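Local coordinates for F1 capsule-anchoring protein (Yersinia pestis, PDB 2XET) that serves as the Caf1A usher in F1 antigen assembly and capsule anchoring, its C-terminal domain carrying surface hydrophobic clusters important for that assembly, at residues L4-K9 with L81-I86; K48-V53 with S64-L69; G19-I24 with S31-D36. All blocks are in the same frame, centred on the assembly; numbering follows the deposited sequence. Where two conformers were deposited one is given.

How the contacts relate
From the N terminus the chain first lays down strand 2-10, then turns into strand 21-24 and folds back as strand 32-33, so that contact 3 closes a short hairpin. Strand 39-45 follows, and contact 2 then closes a second hairpin between strands 48-54 and 62-68. Contacts 3 and 2 come one after the other along the chain. Contact 1 is the long closure: strand 79-87 returns to pair with strand 2-10, and both hairpins lie within the loop it makes. Strand 21-24 hydrogen-bonds to strand 48-54, joining contacts 3 and 2, and strand 62-68 pairs with strand 79-87, joining contacts 2 and 1.

Contact 1: residues L4-K9 with L81-I86; sequences LFLHLK and LSTTCI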
ATOM      1  N   LEU A   4      10.076  -1.420  -1.354  1.00  7.96           N
ATOM      2  CA  LEU A   4       9.762   0.000  -1.273  1.00  7.92           C
ATOM      3  C   LEU A   4       9.088   0.405   0.017  1.00  7.19           C
ATOM      4  O   LEU A   4       8.405  -0.410   0.650  1.00  5.81           O
ATOM      5  CB  LEU A   4       8.872   0.406  -2.452  1.00  9.73           C
ATOM      6  CG  LEU A   4       7.366   0.242  -2.231  1.00 11.63           C
ATOM      7  CD1 LEU A   4       6.642   1.237  -3.127  1.00 14.32           C
ATOM      8  CD2 LEU A   4       7.008  -1.176  -2.546  1.00 15.22           C
ATOM      9  N   PHE A   5       9.294   1.675   0.369  1.00  7.10           N
ATOM     10  CA  PHE A   5       8.528   2.391   1.377  1.00  6.43           C
ATOM     11  C   PHE A   5       7.399   3.058   0.592  1.00  7.07           C
ATOM     12  O   PHE A   5       7.673   3.822  -0.365  1.00  7.33           O
ATOM     13  CB  PHE A   5       9.373   3.493   2.024  1.00  6.68           C
ATOM     14  CG  PHE A   5      10.519   2.970   2.866  1.00  6.29           C
ATOM     15  CD1 PHE A   5      10.339   2.709   4.226  1.00  6.13           C
ATOM     16  CD2 PHE A   5      11.768   2.743   2.293  1.00  7.67           C
ATOM     17  CE1 PHE A   5      11.398   2.220   4.999  1.00  5.89           C
ATOM     18  CE2 PHE A   5      12.827   2.242   3.060  1.00  6.52           C
ATOM     19  CZ  PHE A   5      12.635   1.983   4.411  1.00  6.49           C
ATOM     20  N   LEU A   6       6.157   2.785   0.988  1.00  6.41           N
ATOM     21  CA  LEU A   6       4.999   3.374   0.314  1.00  6.64           C
ATOM     22  C   LEU A   6       4.194   4.287   1.234  1.00  6.67           C
ATOM     23  O   LEU A   6       3.669   3.839   2.261  1.00  6.74           O
ATOM     24  CB  LEU A   6       4.095   2.255  -0.224  1.00  6.51           C
ATOM     25  CG  LEU A   6       2.887   2.677  -1.052  1.00  7.19           C
ATOM     26  CD1 LEU A   6       3.335   3.368  -2.343  1.00  9.17           C
ATOM     27  CD2 LEU A   6       2.028   1.447  -1.347  1.00  7.60           C
ATOM     28  N   HIS A   7       4.148   5.581   0.895  1.00  6.83           N
ATOM     29  CA  HIS A   7       3.387   6.534   1.680  1.00  7.37           C
ATOM     30  C   HIS A   7       1.992   6.609   1.111  1.00  7.30           C
ATOM     31  O   HIS A   7       1.819   6.975  -0.048  1.00  7.91           O
ATOM     32  CB  HIS A   7       4.033   7.938   1.638  1.00  7.76           C
ATOM     33  CG  HIS A   7       3.391   8.931   2.553  1.00  9.71           C
ATOM     34  ND1 HIS A   7       3.483  10.293   2.345  1.00 13.93           N
ATOM     35  CD2 HIS A   7       2.660   8.770   3.684  1.00  8.96           C
ATOM     36  CE1 HIS A   7       2.825  10.927   3.301  1.00 12.79           C
ATOM     37  NE2 HIS A   7       2.315  10.029   4.125  1.00 11.09           N
ATOM     38  N   LEU A   8       1.007   6.230   1.922  1.00  7.19           N
ATOM     39  CA  LEU A   8      -0.384   6.195   1.490  1.00  7.50           C
ATOM     40  C   LEU A   8      -1.148   7.376   2.047  1.00  8.25           C
ATOM     41  O   LEU A   8      -0.936   7.750   3.182  1.00  8.16           O
ATOM     42  CB  LEU A   8      -1.041   4.889   1.975  1.00  7.87           C
ATOM     43  CG  LEU A   8      -0.532   3.594   1.336  1.00  8.03           C
ATOM     44  CD1 LEU A   8      -0.896   2.412   2.246  1.00 10.88           C
ATOM     45  CD2 LEU A   8      -1.102   3.402  -0.078  1.00 10.07           C
ATOM     46  N   LYS A   9      -2.050   7.952   1.255  1.00  7.89           N
ATOM     47  CA  LYS A   9      -2.990   8.951   1.777  1.00  8.72           C
ATOM     48  C   LYS A   9      -4.349   8.632   1.162  1.00  8.09           C
ATOM     49  O   LYS A   9      -4.405   8.252  -0.015  1.00  7.16           O
ATOM     50  CB  LYS A   9      -2.541  10.379   1.432  1.00  9.14           C
ATOM     51  CG  LYS A   9      -3.359  11.474   2.128  1.00 12.84           C
ATOM     52  CD  LYS A   9      -2.764  12.875   1.973  1.00 13.34           C
ATOM     53  CE  LYS A   9      -2.471  13.192   0.503  1.00 18.57           C
ATOM     54  NZ  LYS A   9      -2.136  14.610   0.230  1.00 22.44           N
ATOM     55  N   LEU A  81       8.199   5.839  -2.303  1.00  7.87           N
ATOM     56  CA  LEU A  81       7.121   6.193  -3.229  1.00  8.74           C
ATOM     57  C   LEU A  81       5.850   6.637  -2.505  1.00  8.34           C
ATOM     58  O   LEU A  81       5.649   6.314  -1.324  1.00  7.69           O
ATOM     59  CB  LEU A  81       6.796   4.994  -4.118  1.00 10.18           C
ATOM     60  CG  LEU A  81       7.898   4.348  -4.978  1.00 11.18           C
ATOM     61  CD1 LEU A  81       7.288   3.394  -5.987  1.00 16.83           C
ATOM     62  CD2 LEU A  81       8.741   5.401  -5.696  1.00 13.27           C
ATOM     63  N   SER A  82       4.996   7.364  -3.230  1.00  8.33           N
ATOM     64  CA  SER A  82       3.715   7.815  -2.695  1.00  8.57           C
ATOM     65  C   SER A  82       2.601   7.472  -3.662  1.00  9.83           C
ATOM     66  O   SER A  82       2.799   7.501  -4.883  1.00  9.27           O
ATOM     67  CB  SER A  82       3.711   9.329  -2.475  1.00  9.11           C
ATOM     68  OG  SER A  82       4.638   9.732  -1.473  0.60  9.22           O
ATOM     69  N   THR A  83       1.430   7.147  -3.124  1.00  9.95           N
ATOM     70  CA  THR A  83       0.267   6.968  -3.984  1.00 10.49           C
ATOM     71  C   THR A  83      -1.038   7.263  -3.237  1.00 10.71           C
ATOM     72  O   THR A  83      -1.051   7.394  -2.017  1.00 10.09           O
ATOM     73  CB  THR A  83       0.246   5.569  -4.637  1.00 11.48           C
ATOM     74  OG1 THR A  83      -0.670   5.578  -5.742  1.00 12.27           O
ATOM     75  CG2 THR A  83      -0.156   4.475  -3.612  1.00 10.94           C
ATOM     76  N   THR A  84      -2.109   7.442  -3.994  1.00 10.31           N
ATOM     77  CA  THR A  84      -3.423   7.632  -3.400  1.00 10.77           C
ATOM     78  C   THR A  84      -4.070   6.306  -3.115  1.00 10.11           C
ATOM     79  O   THR A  84      -3.971   5.368  -3.906  1.00 10.69           O
ATOM     80  CB  THR A  84      -4.350   8.388  -4.361  1.00 11.24           C
ATOM     81  OG1 THR A  84      -3.724   9.602  -4.740  1.00 13.54           O
ATOM     82  CG2 THR A  84      -5.686   8.711  -3.711  1.00 12.09           C
ATOM     83  N   CYS A  85      -4.747   6.246  -1.974  1.00  9.61           N
ATOM     84  CA  CYS A  85      -5.573   5.101  -1.638  1.00  9.01           C
ATOM     85  C   CYS A  85      -7.039   5.551  -1.807  1.00  8.29           C
ATOM     86  O   CYS A  85      -7.558   6.349  -1.012  1.00  7.61           O
ATOM     87  CB  CYS A  85      -5.254   4.647  -0.211  1.00 10.51           C
ATOM     88  SG  CYS A  85      -5.616   2.920   0.194  1.00 12.61           S
ATOM     89  N   ILE A  86      -7.676   5.049  -2.854  1.00  7.25           N
ATOM     90  CA  ILE A  86      -9.009   5.518  -3.222  1.00  7.88           C
ATOM     91  C   ILE A  86     -10.038   4.793  -2.356  1.00  7.19           C
ATOM     92  O   ILE A  86     -10.132   3.553  -2.367  1.00  7.20           O
ATOM     93  CB  ILE A  86      -9.269   5.327  -4.741  1.00  7.20           C
ATOM     94  CG1 ILE A  86      -8.339   6.256  -5.541  1.00  8.54           C
ATOM     95  CG2 ILE A  86     -10.729   5.576  -5.074  1.00  6.83           C
ATOM     96  CD1 ILE A  86      -8.374   6.054  -7.075  1.00 10.71           C
TER
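The carbonyl oxygen of L81 is approached by two groups: H7 N donates the hydrogen bond to L81 O at 2.8 Å, and L6 CA adds a weaker CA-H...O contact to L81 O at 3.4 Å. L81 N donates to F5 O. H7 O accepts from T83 N and K9 O from C85 N, the latter at 2.8 Å; between them the bond from K9 N to T83 O is weak, at 3.5 Å. These bonds pair two parallel strands whose segment axes run 32° apart in direction.

On the face with L6, L8 and L81, the T83 methyl is the shared apolar point. L8 CD2 comes to 3.8 Å from T83 CG2, the side chains running together, while L6 CD1 approaches T83 CG2 at 3.9 Å from a slanting course. With T83 OG1 anti to the backbone N (chi1 -164°), CG2 sits between N and the carbonyl carbon. At the start of the pairing, L4 CD1 meets L81 CD1 at 3.6 Å, the two side chains crossing at about a right angle.

H7, K9, S82 and T84 point to the exposed face, S82 OG lying 3.6 Å from H7 CB and K9 NZ bonding to N13; the leucine face is mainly apolar. This one parallel pairing in an otherwise antiparallel sheet joins the first and last strands, and disulfide C85-C63 ties the last covalently to strand 62-68.

Contact 2: residues K48-V53 with S64-L69; sequences KSKILV and SSNVVL
Residues 48-53 and 64-68 run antiparallel as the two arms of a hairpin, with S49-V67 and I51-S65 as hydrogen-bonded pairs and K48-V68, K50-N66 and L52-S64 as non-hydrogen-bonded ones. In the first pair V67 N donates to S49 O at 2.8 Å and S49 N to V67 O at 2.9 Å; in the second, I51 N reaches S65 O and S65 N returns to I51 O.

The exposed face carries a polar side-chain bond. K50 and N66 lie side by side and point the same way, and K50 NZ donates to N66 OD1 at 2.8 Å, coming from above the plane of the amide, 40° out of it. The lysine is extended until its last torsion (chi4 -69°), which turns NZ back toward the asparagine. The chain lies close along the amide, K50 CG 3.2 Å from N66 OD1. Nearby, K48 lies alongside V68, with K48 NZ 3.6 Å from V68 CG1.

On the other face I51 leans across its partners. Its CG1, set between the backbone N and the carbonyl carbon (chi1 63°), packs on S65 CB, and I51 CD1 reaches V67 CG2 at 3.9 Å. Residues L6, V22 and I24 add to this inner packing.

A water accepts from S49 OG at 2.8 Å and donates to V67 O, which therefore holds both an amide and a water. The hairpin accordingly turns I51 and V67 inward, with the serines S49 and S65 on the same face satisfied by this water, at the hairpin's open end, and by T84 O. Outward it presents a lysine-asparagine bond, where the lysine charge would probably polarise the N66 carbonyl.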
ATOM      1  N   LYS A  48       4.272  -4.044 -11.308  1.00 10.64           N
ATOM      2  CA  LYS A  48       2.955  -3.443 -11.139  1.00 10.87           C
ATOM      3  C   LYS A  48       2.096  -4.323 -10.251  1.00 10.38           C
ATOM      4  O   LYS A  48       1.914  -5.516 -10.541  1.00 10.31           O
ATOM      5  CB  LYS A  48       2.282  -3.274 -12.499  1.00 11.56           C
ATOM      6  CG  LYS A  48       3.010  -2.286 -13.397  1.00 13.51           C
ATOM      7  CD  LYS A  48       2.271  -2.031 -14.708  1.00 17.56           C
ATOM      8  CE  LYS A  48       2.640  -0.648 -15.265  1.00 21.81           C
ATOM      9  NZ  LYS A  48       4.116  -0.375 -15.166  1.00 23.99           N
ATOM     10  N   SER A  49       1.584  -3.727  -9.177  1.00  9.78           N
ATOM     11  CA  SER A  49       0.713  -4.410  -8.213  1.00 10.07           C
ATOM     12  C   SER A  49      -0.545  -3.583  -7.920  1.00  9.90           C
ATOM     13  O   SER A  49      -0.590  -2.381  -8.198  1.00  9.77           O
ATOM     14  CB  SER A  49       1.454  -4.652  -6.894  1.00 11.19           C
ATOM     15  OG  SER A  49       2.578  -5.460  -7.113  1.00 11.79           O
ATOM     16  N   LYS A  50      -1.549  -4.248  -7.348  1.00  9.42           N
ATOM     17  CA  LYS A  50      -2.741  -3.577  -6.839  1.00  9.65           C
ATOM     18  C   LYS A  50      -2.910  -4.050  -5.401  1.00  8.67           C
ATOM     19  O   LYS A  50      -2.814  -5.251  -5.126  1.00  8.86           O
ATOM     20  CB  LYS A  50      -3.983  -3.942  -7.656  1.00  9.55           C
ATOM     21  CG  LYS A  50      -3.951  -3.347  -9.083  1.00 11.04           C
ATOM     22  CD  LYS A  50      -5.195  -3.701  -9.885  1.00 13.41           C
ATOM     23  CE  LYS A  50      -5.030  -3.211 -11.322  1.00 18.06           C
ATOM     24  NZ  LYS A  50      -5.059  -1.724 -11.373  1.00 21.78           N
ATOM     25  N   ILE A  51      -3.138  -3.101  -4.501  1.00  8.48           N
ATOM     26  CA  ILE A  51      -3.319  -3.431  -3.078  1.00  7.83           C
ATOM     27  C   ILE A  51      -4.649  -2.959  -2.499  1.00  7.72           C
ATOM     28  O   ILE A  51      -5.280  -2.025  -3.021  1.00  7.29           O
ATOM     29  CB  ILE A  51      -2.136  -2.895  -2.205  1.00  7.86           C
ATOM     30  CG1 ILE A  51      -2.066  -1.359  -2.266  1.00  6.55           C
ATOM     31  CG2 ILE A  51      -0.798  -3.568  -2.608  1.00  8.08           C
ATOM     32  CD1 ILE A  51      -1.042  -0.712  -1.305  1.00  6.52           C
ATOM     33  N   LEU A  52      -5.087  -3.665  -1.452  1.00  7.11           N
ATOM     34  CA  LEU A  52      -6.214  -3.281  -0.633  1.00  7.52           C
ATOM     35  C   LEU A  52      -5.662  -2.917   0.734  1.00  7.45           C
ATOM     36  O   LEU A  52      -4.796  -3.616   1.266  1.00  7.16           O
ATOM     37  CB  LEU A  52      -7.179  -4.458  -0.473  1.00  7.38           C
ATOM     38  CG  LEU A  52      -8.460  -4.212   0.337  1.00  8.70           C
ATOM     39  CD1 LEU A  52      -9.399  -3.165  -0.296  1.00  9.08           C
ATOM     40  CD2 LEU A  52      -9.202  -5.531   0.607  1.00  8.51           C
ATOM     41  N   VAL A  53      -6.183  -1.827   1.292  1.00  7.51           N
ATOM     42  CA  VAL A  53      -5.770  -1.341   2.592  1.00  7.31           C
ATOM     43  C   VAL A  53      -7.057  -1.276   3.412  1.00  7.60           C
ATOM     44  O   VAL A  53      -8.030  -0.643   2.985  1.00  7.24           O
ATOM     45  CB  VAL A  53      -5.051   0.014   2.461  1.00  8.39           C
ATOM     46  CG1 VAL A  53      -4.576   0.504   3.814  1.00  8.06           C
ATOM     47  CG2 VAL A  53      -3.868  -0.120   1.477  1.00  7.37           C
ATOM     48  N   SER A  64      -8.191   1.409  -2.086  1.00  7.10           N
ATOM     49  CA  SER A  64      -7.442   0.629  -3.064  1.00  7.71           C
ATOM     50  C   SER A  64      -6.380   1.484  -3.732  1.00  8.16           C
ATOM     51  O   SER A  64      -6.627   2.646  -4.047  1.00  8.14           O
ATOM     52  CB  SER A  64      -8.386   0.055  -4.128  1.00  8.49           C
ATOM     53  OG  SER A  64      -9.344  -0.816  -3.513  1.00 10.37           O
ATOM     54  N   SER A  65      -5.213   0.891  -3.971  1.00  7.48           N
ATOM     55  CA  SER A  65      -4.090   1.614  -4.579  1.00  8.23           C
ATOM     56  C   SER A  65      -3.374   0.776  -5.650  1.00  7.96           C
ATOM     57  O   SER A  65      -3.242  -0.441  -5.517  1.00  7.84           O
ATOM     58  CB  SER A  65      -3.044   1.952  -3.487  1.00  8.34           C
ATOM     59  OG  SER A  65      -3.519   2.924  -2.574  1.00 12.39           O
ATOM     60  N   ASN A  66      -2.879   1.438  -6.699  1.00  8.34           N
ATOM     61  CA  ASN A  66      -1.908   0.797  -7.600  1.00  9.56           C
ATOM     62  C   ASN A  66      -0.479   1.089  -7.135  1.00  9.76           C
ATOM     63  O   ASN A  66      -0.185   2.184  -6.629  1.00  9.99           O
ATOM     64  CB  ASN A  66      -2.081   1.283  -9.043  1.00 11.14           C
ATOM     65  CG  ASN A  66      -3.450   0.933  -9.622  1.00 13.28           C
ATOM     66  OD1 ASN A  66      -3.991  -0.152  -9.375  1.00 17.12           O
ATOM     67  ND2 ASN A  66      -4.017   1.858 -10.393  1.00 18.99           N
ATOM     68  N   VAL A  67       0.394   0.102  -7.270  1.00  8.47           N
ATOM     69  CA  VAL A  67       1.799   0.240  -6.856  1.00  8.86           C
ATOM     70  C   VAL A  67       2.681  -0.053  -8.078  1.00  8.19           C
ATOM     71  O   VAL A  67       2.824  -1.208  -8.490  1.00  8.31           O
ATOM     72  CB  VAL A  67       2.161  -0.707  -5.671  1.00  9.11           C
ATOM     73  CG1 VAL A  67       3.578  -0.422  -5.156  1.00  9.79           C
ATOM     74  CG2 VAL A  67       1.167  -0.536  -4.501  1.00 10.52           C
ATOM     75  N   VAL A  68       3.256   1.010  -8.647  1.00  8.23           N
ATOM     76  CA  VAL A  68       4.057   0.922  -9.876  1.00  8.14           C
ATOM     77  C   VAL A  68       5.499   1.296  -9.541  1.00  7.88           C
ATOM     78  O   VAL A  68       5.757   2.405  -9.088  1.00  8.82           O
ATOM     79  CB  VAL A  68       3.501   1.853 -10.989  1.00  8.44           C
ATOM     80  CG1 VAL A  68       4.364   1.775 -12.267  1.00  9.75           C
ATOM     81  CG2 VAL A  68       2.038   1.492 -11.302  1.00  7.54           C
ATOM     82  N   LEU A  69       6.410   0.342  -9.710  1.00  8.58           N
ATOM     83  CA  LEU A  69       7.822   0.536  -9.420  1.00  8.97           C
ATOM     84  C   LEU A  69       8.538   0.975 -10.677  1.00  8.85           C
ATOM     85  O   LEU A  69       8.152   0.565 -11.785  1.00  8.35           O
ATOM     86  CB  LEU A  69       8.465  -0.776  -8.957  1.00 10.25           C
ATOM     87  CG  LEU A  69       7.908  -1.397  -7.671  1.00 13.18           C
ATOM     88  CD1 LEU A  69       8.639  -2.702  -7.398  1.00 15.67           C
ATOM     89  CD2 LEU A  69       8.038  -0.445  -6.503  1.00 16.59           C
TER
HETATM   90  O   HOH W   1       4.376  -3.396  -7.515  1.00  9.61           O

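Contact 3: residues G19-I24 with S31-D36; sequences GSIVTI and SGIVGD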
ATOM      1  N   GLY A  19      -2.235   1.088  11.719  1.00  5.73           N
ATOM      2  CA  GLY A  19      -2.669  -0.295  11.990  1.00  6.30           C
ATOM      3  C   GLY A  19      -3.482  -0.965  10.894  1.00  6.08           C
ATOM      4  O   GLY A  19      -3.780  -2.175  10.982  1.00  6.34           O
ATOM      5  N   SER A  20      -3.857  -0.188   9.865  1.00  5.37           N
ATOM      6  CA  SER A  20      -4.548  -0.761   8.710  1.00  5.20           C
ATOM      7  C   SER A  20      -3.737  -1.896   8.079  1.00  5.58           C
ATOM      8  O   SER A  20      -2.499  -1.836   7.986  1.00  5.34           O
ATOM      9  CB  SER A  20      -4.829   0.307   7.652  1.00  5.97           C
ATOM     10  OG  SER A  20      -5.550   1.405   8.185  1.00  5.39           O
ATOM     11  N   ILE A  21      -4.456  -2.905   7.616  1.00  5.13           N
ATOM     12  CA  ILE A  21      -3.800  -4.067   7.031  1.00  5.51           C
ATOM     13  C   ILE A  21      -3.721  -3.944   5.503  1.00  5.76           C
ATOM     14  O   ILE A  21      -4.719  -3.629   4.837  1.00  5.41           O
ATOM     15  CB  ILE A  21      -4.509  -5.355   7.438  1.00  5.21           C
ATOM     16  CG1 ILE A  21      -4.505  -5.529   8.991  1.00  6.57           C
ATOM     17  CG2 ILE A  21      -3.850  -6.552   6.754  1.00  5.42           C
ATOM     18  CD1 ILE A  21      -3.135  -5.607   9.613  1.00  9.46           C
ATOM     19  N   VAL A  22      -2.522  -4.188   4.965  1.00  5.91           N
ATOM     20  CA  VAL A  22      -2.282  -4.081   3.531  1.00  5.31           C
ATOM     21  C   VAL A  22      -2.255  -5.475   2.959  1.00  5.80           C
ATOM     22  O   VAL A  22      -1.564  -6.342   3.499  1.00  5.55           O
ATOM     23  CB  VAL A  22      -0.947  -3.378   3.228  1.00  6.17           C
ATOM     24  CG1 VAL A  22      -0.700  -3.276   1.719  1.00  6.32           C
ATOM     25  CG2 VAL A  22      -0.922  -1.998   3.868  1.00  5.49           C
ATOM     26  N   THR A  23      -3.047  -5.704   1.902  1.00  5.21           N
ATOM     27  CA  THR A  23      -3.032  -6.990   1.176  1.00  6.11           C
ATOM     28  C   THR A  23      -2.890  -6.787  -0.321  1.00  6.49           C
ATOM     29  O   THR A  23      -3.250  -5.742  -0.824  1.00  7.69           O
ATOM     30  CB  THR A  23      -4.331  -7.794   1.393  1.00  7.04           C
ATOM     31  OG1 THR A  23      -5.449  -6.957   1.072  1.00  6.82           O
ATOM     32  CG2 THR A  23      -4.424  -8.257   2.836  1.00  5.97           C
ATOM     33  N   ILE A  24      -2.331  -7.780  -1.010  1.00  6.92           N
ATOM     34  CA  ILE A  24      -2.342  -7.790  -2.487  1.00  8.00           C
ATOM     35  C   ILE A  24      -3.784  -8.115  -2.881  1.00  9.05           C
ATOM     36  O   ILE A  24      -4.412  -9.010  -2.304  1.00  8.82           O
ATOM     37  CB  ILE A  24      -1.376  -8.858  -3.040  1.00  9.23           C
ATOM     38  CG1 ILE A  24       0.067  -8.543  -2.631  1.00  9.03           C
ATOM     39  CG2 ILE A  24      -1.480  -8.977  -4.580  1.00  8.84           C
ATOM     40  CD1 ILE A  24       0.581  -7.211  -3.056  1.00 10.28           C
ATOM     41  N   SER A  31       0.034  -8.530   3.793  1.00  5.55           N
ATOM     42  CA  SER A  31       1.333  -8.208   3.165  1.00  5.29           C
ATOM     43  C   SER A  31       2.156  -7.254   4.019  1.00  5.76           C
ATOM     44  O   SER A  31       3.393  -7.217   3.920  1.00  6.07           O
ATOM     45  CB  SER A  31       1.128  -7.579   1.796  1.00  6.53           C
ATOM     46  OG  SER A  31       0.676  -8.533   0.861  1.00  9.64           O
ATOM     47  N   GLY A  32       1.471  -6.436   4.808  1.00  4.83           N
ATOM     48  CA  GLY A  32       2.149  -5.490   5.703  1.00  4.88           C
ATOM     49  C   GLY A  32       1.138  -4.697   6.509  1.00  5.39           C
ATOM     50  O   GLY A  32      -0.070  -4.916   6.372  1.00  5.02           O
ATOM     51  N   ILE A  33       1.637  -3.817   7.373  1.00  5.03           N
ATOM     52  CA  ILE A  33       0.776  -3.027   8.262  1.00  7.10           C
ATOM     53  C   ILE A  33       1.161  -1.554   8.175  1.00  7.08           C
ATOM     54  O   ILE A  33       2.336  -1.205   8.196  1.00  6.15           O
ATOM     55  CB  ILE A  33       0.931  -3.458   9.743  1.00  7.47           C
ATOM     56  CG1 ILE A  33       0.874  -4.988   9.903  1.00  7.55           C
ATOM     57  CG2 ILE A  33      -0.136  -2.790  10.609  1.00  9.84           C
ATOM     58  CD1 ILE A  33       1.370  -5.465  11.278  1.00  8.23           C
ATOM     59  N   VAL A  34       0.158  -0.693   8.054  1.00  6.16           N
ATOM     60  CA  VAL A  34       0.399   0.750   7.923  1.00  6.34           C
ATOM     61  C   VAL A  34       0.818   1.294   9.287  1.00  5.89           C
ATOM     62  O   VAL A  34       0.206   0.976  10.296  1.00  6.38           O
ATOM     63  CB  VAL A  34      -0.854   1.444   7.393  1.00  5.77           C
ATOM     64  CG1 VAL A  34      -0.694   2.976   7.406  1.00  8.27           C
ATOM     65  CG2 VAL A  34      -1.170   0.941   5.965  1.00  5.21           C
ATOM     66  N   GLY A  35       1.922   2.034   9.306  1.00  6.52           N
ATOM     67  CA  GLY A  35       2.481   2.547  10.562  1.00  6.12           C
ATOM     68  C   GLY A  35       2.006   3.940  10.922  1.00  6.60           C
ATOM     69  O   GLY A  35       1.020   4.443  10.340  1.00  6.88           O
ATOM     70  N   ASP A  36       2.699   4.565  11.877  1.00  5.50           N
ATOM     71  CA  ASP A  36       2.230   5.849  12.454  1.00  5.69           C
ATOM     72  C   ASP A  36       2.524   7.087  11.598  1.00  5.75           C
ATOM     73  O   ASP A  36       2.094   8.187  11.955  1.00  5.58           O
ATOM     74  CB  ASP A  36       2.678   6.054  13.920  1.00  6.50           C
ATOM     75  CG  ASP A  36       4.189   6.134  14.070  1.00  7.64           C
ATOM     76  OD1 ASP A  36       4.892   6.383  13.074  1.00  7.22           O
ATOM     77  OD2 ASP A  36       4.681   5.946  15.201  1.00 10.09           O
TER
HETATM   78  O   HOH W   2      -1.466 -10.203   0.557  1.00  9.33           O
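V22 O takes two neighbouring amides of residues 31-36: S31 N at 2.7 Å, and G32 N by a weak bond at 3.3 Å. Two residues facing one make this a classic beta bulge. V22 N completes the pairing with G32 O at 2.9 Å. Past I21 the bonding carries on into the loop, V34 N donating to S20 O, and G19 N to V34 O at 2.8 Å. G19 has a positive phi (105°), a backbone shape that suits glycine.

Among the side chains, V22 and V34 cross at about a right angle, and V22 CG2 meets V34 CG2 at 3.6 Å on the inner face. CG2 of each, anti to its carbonyl carbon, is the methyl that faces the other valine. On the outer face I21 and I33 lie side by side, I21 CD1 being 4.1 Å from I33 CG1. At the bulge end S31 OG donates to a water at 2.7 Å, and I24 N donates to the same water, which links the two arms.

Further out, S20 OG hydrogen-bonds to P17 O, in the segment leading into the strand. V34 packs on V16 and V53, and V22 on I51 and V40. In this domain, by family a PapC C-terminal domain of the transthyretin clan, strand 21-24 thus lies between strand 32-33, an outermost strand of the sheet within this chain, and strand 48-54, to which I21 and T23 are joined through K54 and L52.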